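Local structure of 4-hydroxybenzoyl-CoA thioesterase (Staphylococcus aureus, 6FDG) at residues A[8-13]-A[27-32]; A[13-16]-A[20-23]; A[52-57]-A[115-120]. The protein probably hydrolyses acyl-CoA thioesters, most likely DHNA-CoA in the vitamin K2 (menaquinone) pathway. All coordinates share one frame; numbering follows the deposited sequence.

Contact 1: residues A[8-13]-A[27-32]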
# COMPACT_ATOMS: atom_id res chain seq x y z
N ILE A 8 -2.69 -11.45 13.53
CA ILE A 8 -2.53 -10.19 12.87
C ILE A 8 -3.63 -9.24 13.36
O ILE A 8 -4.80 -9.61 13.39
CB ILE A 8 -2.60 -10.36 11.33
CG1 ILE A 8 -1.50 -11.34 10.86
CG2 ILE A 8 -2.58 -9.00 10.63
CD1 ILE A 8 -1.51 -11.55 9.35
N GLU A 9 -3.26 -8.03 13.70
CA GLU A 9 -4.27 -7.02 14.07
C GLU A 9 -4.43 -6.09 12.89
O GLU A 9 -3.47 -5.47 12.44
CB GLU A 9 -3.78 -6.24 15.29
CG GLU A 9 -4.77 -5.17 15.71
CD GLU A 9 -4.90 -5.02 17.20
OE1 GLU A 9 -3.88 -5.01 17.91
OE2 GLU A 9 -6.06 -4.99 17.69
N ALA A 10 -5.65 -5.98 12.37
CA ALA A 10 -5.93 -5.13 11.25
C ALA A 10 -5.56 -3.70 11.53
O ALA A 10 -5.70 -3.20 12.69
CB ALA A 10 -7.38 -5.24 10.87
N ARG A 11 -5.14 -2.95 10.53
CA ARG A 11 -4.79 -1.54 10.65
C ARG A 11 -5.84 -0.70 9.95
O ARG A 11 -6.39 -1.09 8.95
CB ARG A 11 -3.42 -1.29 9.97
CG ARG A 11 -2.28 -1.98 10.71
CD ARG A 11 -1.05 -2.01 9.85
NE ARG A 11 0.09 -2.55 10.56
CZ ARG A 11 1.35 -2.63 10.09
NH1 ARG A 11 1.61 -2.18 8.93
NH2 ARG A 11 2.27 -3.06 10.93
N TYR A 12 -6.04 0.52 10.46
CA TYR A 12 -6.95 1.45 9.80
C TYR A 12 -6.57 1.72 8.37
O TYR A 12 -7.38 1.78 7.47
CB TYR A 12 -6.93 2.75 10.65
CG TYR A 12 -8.00 3.75 10.22
CD1 TYR A 12 -7.87 4.64 9.17
CD2 TYR A 12 -9.26 3.65 10.82
CE1 TYR A 12 -8.96 5.44 8.76
CE2 TYR A 12 -10.27 4.50 10.50
CZ TYR A 12 -10.07 5.33 9.45
OH TYR A 12 -11.11 6.28 9.02
N ALA A 13 -5.28 1.78 8.12
CA ALA A 13 -4.77 2.03 6.75
C ALA A 13 -5.13 0.91 5.81
O ALA A 13 -5.13 1.13 4.60
CB ALA A 13 -3.26 2.06 6.73
N ALA A 27 -2.87 -10.47 0.41
CA ALA A 27 -1.57 -11.04 0.07
C ALA A 27 -0.52 -10.67 1.09
O ALA A 27 0.34 -11.54 1.39
CB ALA A 27 -1.19 -10.65 -1.31
N THR A 28 -0.55 -9.46 1.63
CA THR A 28 0.40 -9.07 2.66
C THR A 28 0.22 -9.89 3.91
O THR A 28 1.22 -10.30 4.54
CB THR A 28 0.36 -7.56 2.94
OG1 THR A 28 0.64 -6.90 1.72
CG2 THR A 28 1.23 -7.15 4.01
N TRP A 29 -1.01 -10.17 4.28
CA TRP A 29 -1.25 -11.00 5.46
C TRP A 29 -0.81 -12.43 5.22
O TRP A 29 -0.20 -13.02 6.14
CB TRP A 29 -2.74 -11.01 5.83
CG TRP A 29 -3.21 -9.68 6.39
CD1 TRP A 29 -2.55 -8.54 6.50
CD2 TRP A 29 -4.53 -9.43 6.92
NE1 TRP A 29 -3.33 -7.52 7.08
CE2 TRP A 29 -4.55 -8.11 7.35
CE3 TRP A 29 -5.67 -10.19 7.05
CZ2 TRP A 29 -5.64 -7.50 8.00
CZ3 TRP A 29 -6.79 -9.62 7.66
CH2 TRP A 29 -6.73 -8.28 8.12
N PHE A 30 -0.98 -12.97 4.01
CA PHE A 30 -0.45 -14.32 3.70
C PHE A 30 1.06 -14.27 3.81
O PHE A 30 1.64 -15.27 4.29
CB PHE A 30 -0.85 -14.78 2.34
CG PHE A 30 -2.32 -15.12 2.15
CD1 PHE A 30 -3.25 -15.22 3.16
CD2 PHE A 30 -2.74 -15.45 0.86
CE1 PHE A 30 -4.59 -15.58 2.91
CE2 PHE A 30 -4.04 -15.86 0.60
CZ PHE A 30 -4.95 -15.90 1.65
N GLU A 31 1.74 -13.20 3.37
CA GLU A 31 3.19 -13.11 3.52
C GLU A 31 3.61 -13.13 4.95
O GLU A 31 4.57 -13.86 5.32
CB GLU A 31 3.65 -11.84 2.81
CG GLU A 31 5.10 -11.50 3.09
CD GLU A 31 5.38 -10.06 2.62
OE1 GLU A 31 5.45 -9.11 3.52
OE2 GLU A 31 5.67 -9.88 1.40
N VAL A 32 2.97 -12.32 5.80
CA VAL A 32 3.30 -12.30 7.21
C VAL A 32 3.15 -13.72 7.79
O VAL A 32 4.02 -14.20 8.52
CB VAL A 32 2.40 -11.29 7.95
CG1 VAL A 32 2.51 -11.42 9.51
CG2 VAL A 32 2.76 -9.90 7.54
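Ile-8 lies against the indole of Trp-29, and this pair carries most of the contact between the end of strand 2-9 and helix 26-41. The setting is the hotdog fold, in which a long central helix is wrapped by a curved antiparallel sheet; here the end of strand 2-9 and the residues just after it meet the first turns of helix 26-41.

The CH-pi part comes from one branch of Ile-8. Its CG2 sits over one face of the indole, 4.0 Å from the centroid of the five-membered ring and 12° off the ring normal, with NE1 and CE2 as its closest ring atoms. Placing CG2 anti to the backbone N and CG1 anti to the carbonyl carbon (chi1 -58°) sends the two branches of Ile-8 to different targets.

The aliphatic part belongs to the longer branch. Fully extended along CG1 (chi2 -179°), it carries Ile-8 CD1 to within 3.8 Å of Trp-29 CB, at the root of the indole, and to 4.0 Å from CG1 of Val-32, one helical turn on. Val-32 and Trp-29 thus hold the same methyl from two points on the helix. Around them, Val-74 of strand 73-83 touches both Ile-8 and Trp-29, and Ile-94 of strand 88-95 also packs on the indole, so the ring is buried between helix and sheet.

The indole nitrogen faces the loop after strand 2-9, where Trp-29 NE1 donates a hydrogen bond to Glu-14 OE2. At the benzo end, Ala-10 approaches obliquely, its CA and its CB each 4.0 Å from Trp-29 CZ2.

Contact 2: residues A[13-16]-A[20-23]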
# COMPACT_ATOMS: atom_id res chain seq x y z
N ALA A 13 -5.28 1.78 8.12
CA ALA A 13 -4.77 2.03 6.75
C ALA A 13 -5.13 0.91 5.81
O ALA A 13 -5.13 1.13 4.60
CB ALA A 13 -3.26 2.06 6.73
N GLU A 14 -5.45 -0.28 6.29
CA GLU A 14 -5.82 -1.41 5.43
C GLU A 14 -7.29 -1.43 5.03
O GLU A 14 -7.67 -2.36 4.27
CB GLU A 14 -5.42 -2.68 6.15
CG GLU A 14 -3.90 -2.92 6.17
CD GLU A 14 -3.51 -4.00 7.14
OE1 GLU A 14 -4.10 -4.29 8.19
OE2 GLU A 14 -2.40 -4.67 6.85
N THR A 15 -8.06 -0.43 5.48
CA THR A 15 -9.50 -0.35 5.11
C THR A 15 -9.73 0.32 3.82
O THR A 15 -8.86 1.09 3.36
CB THR A 15 -10.31 0.41 6.16
OG1 THR A 15 -9.90 1.76 6.24
CG2 THR A 15 -10.25 -0.29 7.48
N ASP A 16 -10.84 0.05 3.19
CA ASP A 16 -11.30 0.82 2.08
C ASP A 16 -12.59 1.54 2.49
O ASP A 16 -13.05 1.49 3.61
CB ASP A 16 -11.36 0.02 0.85
CG ASP A 16 -12.43 -1.03 0.83
OD1 ASP A 16 -13.35 -0.99 1.73
OD2 ASP A 16 -12.30 -1.97 0.04
N VAL A 20 -14.23 -2.23 5.16
CA VAL A 20 -13.72 -3.60 5.26
C VAL A 20 -12.18 -3.52 4.87
O VAL A 20 -11.75 -2.55 4.31
CB VAL A 20 -14.43 -4.57 4.36
CG1 VAL A 20 -15.96 -4.62 4.62
CG2 VAL A 20 -14.22 -4.37 2.91
N ILE A 21 -11.51 -4.57 5.19
CA ILE A 21 -10.13 -4.76 4.74
C ILE A 21 -10.13 -4.91 3.23
O ILE A 21 -10.75 -5.77 2.69
CB ILE A 21 -9.43 -5.91 5.43
CG1 ILE A 21 -9.47 -5.74 6.97
CG2 ILE A 21 -8.01 -6.09 4.90
CD1 ILE A 21 -8.97 -4.58 7.51
N TYR A 22 -9.37 -4.01 2.54
CA TYR A 22 -9.28 -4.02 1.07
C TYR A 22 -8.81 -5.37 0.60
O TYR A 22 -7.81 -5.91 1.14
CB TYR A 22 -8.38 -2.90 0.63
CG TYR A 22 -8.18 -2.84 -0.87
CD1 TYR A 22 -9.25 -2.52 -1.71
CD2 TYR A 22 -6.93 -3.15 -1.47
CE1 TYR A 22 -9.11 -2.53 -3.12
CE2 TYR A 22 -6.78 -3.08 -2.86
CZ TYR A 22 -7.90 -2.84 -3.61
OH TYR A 22 -7.71 -2.77 -5.02
N HIS A 23 -9.43 -5.95 -0.42
CA HIS A 23 -9.18 -7.30 -0.82
C HIS A 23 -7.72 -7.48 -1.27
O HIS A 23 -7.15 -8.56 -1.12
CB HIS A 23 -10.15 -7.76 -1.96
CG HIS A 23 -9.92 -7.13 -3.29
ND1 HIS A 23 -10.36 -5.89 -3.62
CD2 HIS A 23 -9.33 -7.60 -4.41
CE1 HIS A 23 -10.02 -5.63 -4.91
NE2 HIS A 23 -9.40 -6.65 -5.39
O HOH W 1 -11.96 -4.72 -1.29
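Two backbone hydrogen bonds, running in opposite directions, join Glu-14 and Asp-16 to Tyr-22 and Val-20. Tyr-22 N gives its hydrogen to Glu-14 O over 2.9 Å, and Asp-16 N gives its own to Val-20 O over 3.0 Å. Both are fairly straight, and the second donor stands almost on the line of the carbonyl, with a C=O...N angle of 173°. Each of these oxygens also takes a CA-H...O contact: Val-20 O lies 3.2 Å from Thr-15 CA, and Glu-14 O lies 3.5 Å from Ile-21 CA.

Together these bonds flank a single antiparallel beta bridge, the non-hydrogen-bonded pair Thr-15 and Ile-21, which closes the short loop 17-19 within the connection from strand 2-9 to helix 26-41 of the hotdog fold. This region probably corresponds to the active-site sequence motif of the 4-hydroxybenzoyl-CoA thioesterase family. Other subunits of the tetramer cover it: Thr-15 OG1, which also bonds to Tyr-12 O, meets Lys-17 N of the third subunit, and Tyr-22 OH bonds to Glu-31 OE2 of the fourth.

Among the side chains, Asp-16 does most of the touching. With CG set between the backbone N and the carbonyl carbon (chi1 70°), it runs alongside Val-20 and crosses Tyr-22 at about a right angle. OD2 comes in at the edge of the Tyr-22 ring, in its plane, 3.6 Å from CD1, while the carboxylate is turned 69° to the ring. Asp-16 OD1 lies 3.7 Å from Val-20 CG2. Ile-21 CD1 comes to 4.2 Å from Glu-14 CB.

A water links Asp-16 to His-23, the residue after Tyr-22: it donates to Asp-16 OD2 and accepts from His-23 N at 2.9 Å, with His-23 ND1 its third partner, in the plane of the imidazole.

Contact 3: residues A[52-57]-A[115-120]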
# COMPACT_ATOMS: atom_id res chain seq x y z
N GLY A 52 21.95 -14.23 -1.49
CA GLY A 52 21.66 -13.88 -2.82
C GLY A 52 20.54 -14.66 -3.54
O GLY A 52 20.48 -14.70 -4.69
N ILE A 53 19.66 -15.22 -2.70
CA ILE A 53 18.51 -15.98 -3.21
C ILE A 53 17.22 -15.28 -2.74
O ILE A 53 17.17 -14.90 -1.63
CB ILE A 53 18.56 -17.44 -2.72
CG1 ILE A 53 19.84 -18.18 -3.21
CG2 ILE A 53 17.32 -18.25 -3.21
CD1 ILE A 53 19.97 -18.21 -4.68
N ILE A 54 16.30 -15.12 -3.68
CA ILE A 54 14.95 -14.54 -3.37
C ILE A 54 13.94 -15.59 -3.70
O ILE A 54 14.06 -16.35 -4.64
CB ILE A 54 14.61 -13.39 -4.28
CG1 ILE A 54 15.65 -12.31 -4.18
CG2 ILE A 54 13.28 -12.77 -3.86
CD1 ILE A 54 15.45 -11.29 -5.23
N SER A 55 12.76 -15.44 -2.99
CA SER A 55 11.63 -16.33 -3.16
C SER A 55 10.32 -15.55 -3.52
O SER A 55 9.57 -15.23 -2.55
CB SER A 55 11.44 -17.14 -1.95
OG SER A 55 10.50 -18.16 -2.11
N PRO A 56 10.11 -15.36 -4.76
CA PRO A 56 8.86 -14.68 -5.13
C PRO A 56 7.70 -15.58 -5.29
O PRO A 56 7.78 -16.78 -5.60
CB PRO A 56 9.22 -14.06 -6.45
CG PRO A 56 10.17 -15.05 -7.10
CD PRO A 56 10.97 -15.52 -5.93
N VAL A 57 6.53 -14.95 -5.08
CA VAL A 57 5.19 -15.60 -5.42
C VAL A 57 4.98 -15.70 -6.86
O VAL A 57 5.07 -14.64 -7.54
CB VAL A 57 4.11 -14.81 -4.70
CG1 VAL A 57 2.77 -15.35 -5.16
CG2 VAL A 57 4.25 -14.94 -3.24
N ASP A 115 20.41 -12.06 -8.73
CA ASP A 115 21.07 -11.24 -9.79
C ASP A 115 20.44 -11.53 -11.18
O ASP A 115 19.90 -10.61 -11.81
CB ASP A 115 22.62 -11.32 -9.69
CG ASP A 115 23.16 -12.73 -9.66
OD1 ASP A 115 22.39 -13.69 -9.75
OD2 ASP A 115 24.40 -12.92 -9.52
N THR A 116 20.29 -12.81 -11.54
CA THR A 116 19.79 -13.24 -12.84
C THR A 116 18.29 -13.64 -12.94
O THR A 116 17.75 -13.94 -14.01
CB THR A 116 20.58 -14.46 -13.30
OG1 THR A 116 20.30 -15.56 -12.44
CG2 THR A 116 22.16 -14.21 -13.25
N PHE A 117 17.66 -13.74 -11.74
CA PHE A 117 16.33 -14.32 -11.54
C PHE A 117 16.20 -15.77 -12.04
O PHE A 117 15.13 -16.26 -12.27
CB PHE A 117 15.20 -13.41 -12.14
CG PHE A 117 15.04 -12.06 -11.42
CD1 PHE A 117 15.68 -11.75 -10.26
CD2 PHE A 117 14.11 -11.11 -11.89
CE1 PHE A 117 15.52 -10.51 -9.60
CE2 PHE A 117 13.93 -9.89 -11.22
CZ PHE A 117 14.62 -9.61 -10.07
N LYS A 118 17.32 -16.48 -12.23
CA LYS A 118 17.27 -17.89 -12.57
C LYS A 118 16.77 -18.79 -11.41
O LYS A 118 17.30 -18.66 -10.31
CB LYS A 118 18.67 -18.40 -12.94
CG LYS A 118 18.64 -19.67 -13.81
CD LYS A 118 18.81 -19.33 -15.30
CE LYS A 118 19.13 -20.59 -16.12
NZ LYS A 118 18.10 -21.67 -15.95
N PRO A 119 15.85 -19.74 -11.73
CA PRO A 119 15.35 -20.62 -10.65
C PRO A 119 16.38 -21.59 -10.18
O PRO A 119 17.18 -22.07 -11.00
CB PRO A 119 14.15 -21.35 -11.23
CG PRO A 119 14.25 -21.12 -12.71
CD PRO A 119 14.99 -19.87 -12.95
N ILE A 120 16.39 -21.87 -8.91
CA ILE A 120 17.30 -22.83 -8.29
C ILE A 120 16.55 -23.87 -7.55
O ILE A 120 15.35 -23.74 -7.18
CB ILE A 120 18.29 -22.16 -7.32
CG1 ILE A 120 17.64 -21.28 -6.18
CG2 ILE A 120 19.23 -21.27 -8.05
CD1 ILE A 120 17.56 -22.00 -4.90
O HOH W 2 22.45 -13.70 -6.55
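Phe-117 and Ile-120 meet Ile-54 and Ile-53 in two separate apolar contacts. The segment that brings them begins at Asp-115, where a water donates to Gly-52 O at 2.9 Å and takes a weak hydrogen bond from Asp-115 N, so a solvent molecule spans the two segments. Asp-115 OD1 receives a weak bond from Thr-116 N. Thr-116 then shapes the bend: its OG1 accepts from Lys-118 N at 3.1 Å, an ST turn. Phe-117, inside that turn, adopts positive phi (57°), and the chain bends there.

Phe-117 is the first residue to touch by its side chain. Its ring meets Ile-54 obliquely, CE1 lying 4.4 Å from Ile-54 CD1, a long contact made by the Ile-54 conformer described here, one of two. Met-18 of the fourth subunit packs on both of these side chains.

Past Pro-119 the chain reaches Ile-120, which carries the second apolar contact. Ile-120 and Ile-53 reach toward each other tip to tip, with two pairs of atoms matched: Ile-120 CD1 stands 4.1 Å from Ile-53 CG2, and Ile-120 CG1 stands 4.1 Å from Ile-53 CD1. Ile-120 points its CG1 between the backbone N and the carbonyl carbon (chi1 54°), which brings that branch to Ile-53.

This loop, between strand 101-113 and helix 122-125, lies against strand 53-54 of the hotdog sheet. Strand 53-54 pairs antiparallel with strand 101-113, whose Cys-111 bonds by its backbone to Ile-120, while Met-48 and Tyr-45 of helix 45-50 pack on Ile-53 and Ile-54 respectively.

Overall arrangement
From the N terminus, strand 2-9 leads directly into contact 1, which closes the loop between that strand and helix 26-41. Contact 2 lies wholly within this loop, pinching its middle, and shares Ala-13 with contact 1. The two also touch through Ile-21, which packs on Ala-10 and Trp-29. Contact 3 opens only after contact 1 has closed and spans a much longer excursion through strands 57-64, 73-83, 88-95 and 101-113, tying strand 53-54 to the segment before helix 122-125. Its centre is about 25 Å from that of contact 1, yet both reach the same sheet, and all three contacts meet the fourth subunit.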